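Local coordinates for DUF5618 domain-containing protein (Dyadobacter fermentans, PDB 3MFN) that is of unknown function and folds into a mostly helical DUF5618 domain that assembles as a pair of identical subunits, at residues A[60-74]-A[116-130]. Residues are numbered along the deposited sequence; the frame is centred on the assembly and turned at random.
Sequences YQDSKYVKMAGHTAY and VYEQLHLVMAYDGVG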
loop_
_atom_site.group_PDB
_atom_site.type_symbol
_atom_site.label_atom_id
_atom_site.label_comp_id
_atom_site.label_asym_id
_atom_site.label_seq_id
_atom_site.Cartn_x
_atom_site.Cartn_y
_atom_site.Cartn_z
ATOM N N TYR A 60 2.268 8.330 10.264
ATOM C CA TYR A 60 3.607 8.910 10.432
ATOM C C TYR A 60 3.592 10.228 9.713
ATOM O O TYR A 60 3.211 10.264 8.575
ATOM C CB TYR A 60 4.668 7.961 9.883
ATOM C CG TYR A 60 4.787 6.691 10.684
ATOM C CD1 TYR A 60 5.219 6.699 11.982
ATOM C CD2 TYR A 60 4.402 5.486 10.168
ATOM C CE1 TYR A 60 5.292 5.526 12.723
ATOM C CE2 TYR A 60 4.459 4.361 10.897
ATOM C CZ TYR A 60 4.902 4.367 12.162
ATOM O OH TYR A 60 4.988 3.169 12.882
ATOM N N GLN A 61 3.890 11.333 10.398
ATOM C CA GLN A 61 3.721 12.682 9.798
ATOM C C GLN A 61 4.971 13.190 9.084
ATOM O O GLN A 61 4.903 14.148 8.324
ATOM C CB GLN A 61 3.359 13.738 10.879
ATOM C CG GLN A 61 2.092 13.432 11.658
ATOM C CD GLN A 61 0.844 13.456 10.752
ATOM O OE1 GLN A 61 0.647 14.386 9.980
ATOM N NE2 GLN A 61 -0.008 12.457 10.891
ATOM N N ASP A 62 6.136 12.653 9.407
ATOM C CA ASP A 62 7.327 13.181 8.781
ATOM C C ASP A 62 7.781 12.294 7.599
ATOM O O ASP A 62 8.422 11.259 7.811
ATOM C CB ASP A 62 8.426 13.343 9.814
ATOM C CG ASP A 62 9.624 14.125 9.269
ATOM O OD1 ASP A 62 9.792 14.191 8.041
ATOM O OD2 ASP A 62 10.372 14.693 10.059
ATOM N N SER A 63 7.431 12.702 6.365
ATOM C CA SER A 63 7.685 11.926 5.154
ATOM C C SER A 63 9.134 11.590 4.922
ATOM O O SER A 63 9.477 10.535 4.377
ATOM C CB SER A 63 7.153 12.678 3.891
ATOM O OG SER A 63 5.776 12.746 3.943
ATOM N N LYS A 64 10.007 12.469 5.342
ATOM C CA LYS A 64 11.441 12.274 5.204
ATOM C C LYS A 64 11.854 10.943 5.836
ATOM O O LYS A 64 12.653 10.167 5.283
ATOM C CB LYS A 64 12.082 13.477 5.887
ATOM C CG LYS A 64 13.575 13.556 5.946
ATOM C CD LYS A 64 14.009 14.721 6.904
ATOM C CE LYS A 64 13.394 16.111 6.600
ATOM N NZ LYS A 64 12.347 16.612 7.575
ATOM N N TYR A 65 11.317 10.686 7.023
ATOM C CA TYR A 65 11.683 9.499 7.782
ATOM C C TYR A 65 10.890 8.309 7.381
ATOM O O TYR A 65 11.386 7.178 7.438
ATOM C CB TYR A 65 11.582 9.788 9.276
ATOM C CG TYR A 65 12.694 10.716 9.735
ATOM C CD1 TYR A 65 13.967 10.227 9.904
ATOM C CD2 TYR A 65 12.478 12.067 9.965
ATOM C CE1 TYR A 65 14.995 11.038 10.301
ATOM C CE2 TYR A 65 13.510 12.917 10.358
ATOM C CZ TYR A 65 14.753 12.371 10.534
ATOM O OH TYR A 65 15.808 13.087 10.931
ATOM N N VAL A 66 9.680 8.533 6.899
ATOM C CA VAL A 66 8.932 7.458 6.267
ATOM C C VAL A 66 9.658 6.925 5.032
ATOM O O VAL A 66 9.827 5.711 4.837
ATOM C CB VAL A 66 7.521 7.860 5.860
ATOM C CG1 VAL A 66 6.930 6.655 5.163
ATOM C CG2 VAL A 66 6.705 8.233 7.090
ATOM N N LYS A 67 10.156 7.829 4.227
ATOM C CA LYS A 67 10.992 7.457 3.077
ATOM C C LYS A 67 12.269 6.661 3.439
ATOM O O LYS A 67 12.554 5.603 2.871
ATOM C CB LYS A 67 11.357 8.684 2.247
ATOM C CG LYS A 67 10.182 9.269 1.505
ATOM C CD LYS A 67 10.495 10.646 0.964
ATOM C CE LYS A 67 9.321 11.242 0.205
ATOM N NZ LYS A 67 9.524 12.682 -0.148
HETATM N N MSE A 68 12.962 7.125 4.461
HETATM C CA MSE A 68 14.201 6.543 4.950
HETATM C C MSE A 68 13.981 5.182 5.521
HETATM O O MSE A 68 14.730 4.225 5.197
HETATM C CB MSE A 68 14.727 7.515 6.100
HETATM C CG MSE A 68 16.095 7.266 6.440
HETATM SE SE MSE A 68 16.785 8.392 7.826
HETATM C CE MSE A 68 16.416 10.146 7.174
ATOM N N ALA A 69 12.903 5.063 6.310
ATOM C CA ALA A 69 12.512 3.787 6.873
ATOM C C ALA A 69 12.113 2.822 5.820
ATOM O O ALA A 69 12.478 1.666 5.864
ATOM C CB ALA A 69 11.392 3.908 7.917
ATOM N N GLY A 70 11.304 3.258 4.876
ATOM C CA GLY A 70 10.961 2.380 3.798
ATOM C C GLY A 70 12.128 1.848 3.012
ATOM O O GLY A 70 12.160 0.651 2.645
ATOM N N HIS A 71 13.040 2.744 2.644
ATOM C CA HIS A 71 14.185 2.366 1.856
ATOM C C HIS A 71 15.065 1.358 2.623
ATOM O O HIS A 71 15.459 0.273 2.075
ATOM C CB HIS A 71 15.010 3.587 1.492
ATOM C CG HIS A 71 16.204 3.248 0.698
ATOM N ND1 HIS A 71 16.107 2.757 -0.585
ATOM C CD2 HIS A 71 17.515 3.183 1.041
ATOM C CE1 HIS A 71 17.316 2.454 -1.018
ATOM N NE2 HIS A 71 18.192 2.759 -0.065
ATOM N N THR A 72 15.270 1.645 3.907
ATOM C CA THR A 72 16.066 0.805 4.751
ATOM C C THR A 72 15.442 -0.609 4.906
ATOM O O THR A 72 16.163 -1.664 4.734
ATOM C CB THR A 72 16.267 1.468 6.129
ATOM O OG1 THR A 72 16.877 2.720 5.936
ATOM C CG2 THR A 72 17.196 0.645 7.054
ATOM N N ALA A 73 14.149 -0.658 5.231
ATOM C CA ALA A 73 13.453 -1.960 5.320
ATOM C C ALA A 73 13.512 -2.747 4.013
ATOM O O ALA A 73 13.852 -3.918 4.018
ATOM C CB ALA A 73 11.988 -1.785 5.761
ATOM N N TYR A 74 13.189 -2.113 2.896
ATOM C CA TYR A 74 13.276 -2.712 1.606
ATOM C C TYR A 74 14.698 -3.178 1.252
ATOM O O TYR A 74 14.852 -4.309 0.754
ATOM C CB TYR A 74 12.781 -1.778 0.528
ATOM C CG TYR A 74 12.718 -2.417 -0.858
ATOM C CD1 TYR A 74 11.842 -3.457 -1.107
ATOM C CD2 TYR A 74 13.523 -1.963 -1.908
ATOM C CE1 TYR A 74 11.766 -4.026 -2.349
ATOM C CE2 TYR A 74 13.424 -2.503 -3.170
ATOM C CZ TYR A 74 12.556 -3.547 -3.367
ATOM O OH TYR A 74 12.489 -4.128 -4.566
ATOM N N VAL A 116 5.658 -6.368 -0.559
ATOM C CA VAL A 116 6.796 -5.630 0.000
ATOM C C VAL A 116 7.297 -4.484 -0.875
ATOM O O VAL A 116 7.496 -3.345 -0.394
ATOM C CB VAL A 116 7.922 -6.581 0.287
ATOM C CG1 VAL A 116 9.209 -5.826 0.624
ATOM C CG2 VAL A 116 7.538 -7.529 1.396
ATOM N N TYR A 117 7.492 -4.771 -2.165
ATOM C CA TYR A 117 7.885 -3.782 -3.141
ATOM C C TYR A 117 6.900 -2.634 -3.211
ATOM O O TYR A 117 7.294 -1.459 -3.085
ATOM C CB TYR A 117 8.092 -4.437 -4.483
ATOM C CG TYR A 117 8.240 -3.489 -5.655
ATOM C CD1 TYR A 117 9.456 -2.898 -5.969
ATOM C CD2 TYR A 117 7.184 -3.249 -6.486
ATOM C CE1 TYR A 117 9.557 -2.046 -7.073
ATOM C CE2 TYR A 117 7.278 -2.410 -7.546
ATOM C CZ TYR A 117 8.442 -1.831 -7.842
ATOM O OH TYR A 117 8.431 -1.017 -8.911
ATOM N N GLU A 118 5.608 -2.961 -3.266
ATOM C CA GLU A 118 4.573 -1.937 -3.307
ATOM C C GLU A 118 4.595 -1.079 -2.047
ATOM O O GLU A 118 4.611 0.141 -2.149
ATOM C CB GLU A 118 3.174 -2.527 -3.481
ATOM C CG GLU A 118 2.975 -3.208 -4.846
ATOM C CD GLU A 118 2.908 -2.268 -5.978
ATOM O OE1 GLU A 118 2.439 -1.128 -5.831
ATOM O OE2 GLU A 118 3.263 -2.693 -7.079
ATOM N N GLN A 119 4.589 -1.728 -0.896
ATOM C CA GLN A 119 4.401 -1.028 0.346
ATOM C C GLN A 119 5.631 -0.332 0.859
ATOM O O GLN A 119 5.529 0.774 1.424
ATOM C CB GLN A 119 3.855 -1.972 1.429
ATOM C CG GLN A 119 2.402 -2.550 1.186
ATOM C CD GLN A 119 1.418 -1.528 0.756
ATOM O OE1 GLN A 119 1.453 -0.406 1.236
ATOM N NE2 GLN A 119 0.553 -1.877 -0.225
ATOM N N LEU A 120 6.783 -1.002 0.765
ATOM C CA LEU A 120 7.997 -0.435 1.348
ATOM C C LEU A 120 8.773 0.394 0.358
ATOM O O LEU A 120 9.274 1.480 0.695
ATOM C CB LEU A 120 8.879 -1.502 1.958
ATOM C CG LEU A 120 8.641 -2.168 3.319
ATOM C CD1 LEU A 120 7.206 -2.270 3.823
ATOM C CD2 LEU A 120 9.373 -3.516 3.408
ATOM N N HIS A 121 8.905 -0.090 -0.872
ATOM C CA HIS A 121 9.654 0.627 -1.873
ATOM C C HIS A 121 8.846 1.777 -2.513
ATOM O O HIS A 121 9.347 2.891 -2.656
ATOM C CB HIS A 121 10.194 -0.312 -2.959
ATOM C CG HIS A 121 10.916 0.411 -4.051
ATOM N ND1 HIS A 121 12.141 1.042 -3.840
ATOM C CD2 HIS A 121 10.566 0.677 -5.347
ATOM C CE1 HIS A 121 12.519 1.634 -4.974
ATOM N NE2 HIS A 121 11.568 1.459 -5.893
ATOM N N LEU A 122 7.600 1.532 -2.937
ATOM C CA LEU A 122 6.837 2.594 -3.627
ATOM C C LEU A 122 6.115 3.523 -2.667
ATOM O O LEU A 122 6.379 4.754 -2.672
ATOM C CB LEU A 122 5.871 2.029 -4.649
ATOM C CG LEU A 122 6.538 1.240 -5.818
ATOM C CD1 LEU A 122 5.476 0.474 -6.762
ATOM C CD2 LEU A 122 7.563 2.132 -6.689
ATOM N N VAL A 123 5.223 2.975 -1.846
ATOM C CA VAL A 123 4.409 3.823 -0.982
ATOM C C VAL A 123 5.229 4.596 0.097
ATOM O O VAL A 123 5.037 5.824 0.304
ATOM C CB VAL A 123 3.257 2.988 -0.319
ATOM C CG1 VAL A 123 2.497 3.840 0.704
ATOM C CG2 VAL A 123 2.281 2.389 -1.452
HETATM N N MSE A 124 6.079 3.874 0.800
HETATM C CA MSE A 124 6.922 4.495 1.862
HETATM C C MSE A 124 8.155 5.103 1.218
HETATM O O MSE A 124 8.331 6.302 1.237
HETATM C CB MSE A 124 7.371 3.434 2.876
HETATM C CG MSE A 124 6.253 2.929 3.712
HETATM SE SE MSE A 124 6.892 1.566 4.902
HETATM C CE MSE A 124 7.701 2.757 6.176
ATOM N N ALA A 125 9.032 4.296 0.618
ATOM C CA ALA A 125 10.384 4.876 0.245
ATOM C C ALA A 125 10.321 6.032 -0.736
ATOM O O ALA A 125 11.094 6.979 -0.645
ATOM C CB ALA A 125 11.392 3.771 -0.278
ATOM N N TYR A 126 9.468 5.892 -1.730
ATOM C CA TYR A 126 9.324 6.874 -2.774
ATOM C C TYR A 126 8.326 7.947 -2.476
ATOM O O TYR A 126 8.644 9.121 -2.653
ATOM C CB TYR A 126 8.927 6.191 -4.086
ATOM C CG TYR A 126 9.384 6.903 -5.294
ATOM C CD1 TYR A 126 10.744 6.919 -5.635
ATOM C CD2 TYR A 126 8.482 7.571 -6.126
ATOM C CE1 TYR A 126 11.200 7.560 -6.806
ATOM C CE2 TYR A 126 8.916 8.208 -7.297
ATOM C CZ TYR A 126 10.295 8.208 -7.629
ATOM O OH TYR A 126 10.780 8.811 -8.790
ATOM N N ASP A 127 7.110 7.572 -2.047
ATOM C CA ASP A 127 6.048 8.593 -1.810
ATOM C C ASP A 127 5.969 9.107 -0.399
ATOM O O ASP A 127 5.307 10.098 -0.141
ATOM C CB ASP A 127 4.680 8.026 -2.138
ATOM C CG ASP A 127 4.471 7.826 -3.651
ATOM O OD1 ASP A 127 5.419 8.120 -4.421
ATOM O OD2 ASP A 127 3.340 7.411 -4.032
ATOM N N GLY A 128 6.595 8.414 0.525
ATOM C CA GLY A 128 6.637 8.917 1.901
ATOM C C GLY A 128 5.349 8.834 2.644
ATOM O O GLY A 128 5.116 9.607 3.537
ATOM N N VAL A 129 4.522 7.842 2.321
ATOM C CA VAL A 129 3.220 7.744 2.970
ATOM C C VAL A 129 3.274 6.636 4.004
ATOM O O VAL A 129 3.599 5.440 3.690
ATOM C CB VAL A 129 2.092 7.496 1.924
ATOM C CG1 VAL A 129 0.785 7.265 2.634
ATOM C CG2 VAL A 129 1.949 8.723 0.928
ATOM N N GLY A 130 2.960 6.983 5.251
ATOM C CA GLY A 130 3.096 5.998 6.323
ATOM C C GLY A 130 1.840 5.792 7.127
ATOM O O GLY A 130 1.648 6.431 8.158
HETATM O O HOH W 1 1.917 9.277 6.267
HETATM O O HOH W 2 7.268 12.205 -2.370
HETATM O O HOH W 3 13.748 1.652 -1.781
#
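Close antiparallel helix packing, joined at one end by a backbone hydrogen bond, brings helix 63-85 against the last turns of helix 107-126 and the loop beyond it. The axes of segments 63-74 and 116-126 approach to 6.7 Å at a crossing angle of -160°, a closeness that small residues permit. Because Gly-70 has no side chain, its CA can approach Met-124 CB to 3.9 Å, while Ala-125 CB rests on the backbone of His-71. Here the backbones themselves touch: Lys-67 CA points its hydrogen at Met-124 O (3.4 Å), and Ala-125 CA returns a like CH...O contact to Lys-67 O. Helix 116-126 is widened by pi-type turns, Ala-125 N bonding back to Leu-120 O.

Toward one end Tyr-74 is a knob in a hole formed by Val-116, Tyr-117, Leu-120 and His-121. With CG of Tyr-74 anti to the backbone N (chi1 -174°), His-121 CB stands over the centre of one face of the ring, 3.7 Å from its centroid, in a CH-pi contact nearly on the normal; Val-116 CG1 meets the ring at its edge. The imidazole itself lies obliquely to the phenol ring, and one water joins His-121 ND1 to His-71 ND1.

At the other end the positive phi of Gly-128 turns the chain out of the helix, and Val-66 CG1 packs on its carbonyl carbon. Tyr-60 N then donates to Gly-130 O at 2.9 Å, while a water links Tyr-60 O to Gly-130 N. Ala-69 and Ala-73 also touch helix 34-52, and Ala-73 reaches Phe-139 of helix 132-153, placing this interface within an antiparallel helical bundle whose two neighbouring helices cross closely at glycine and alanine.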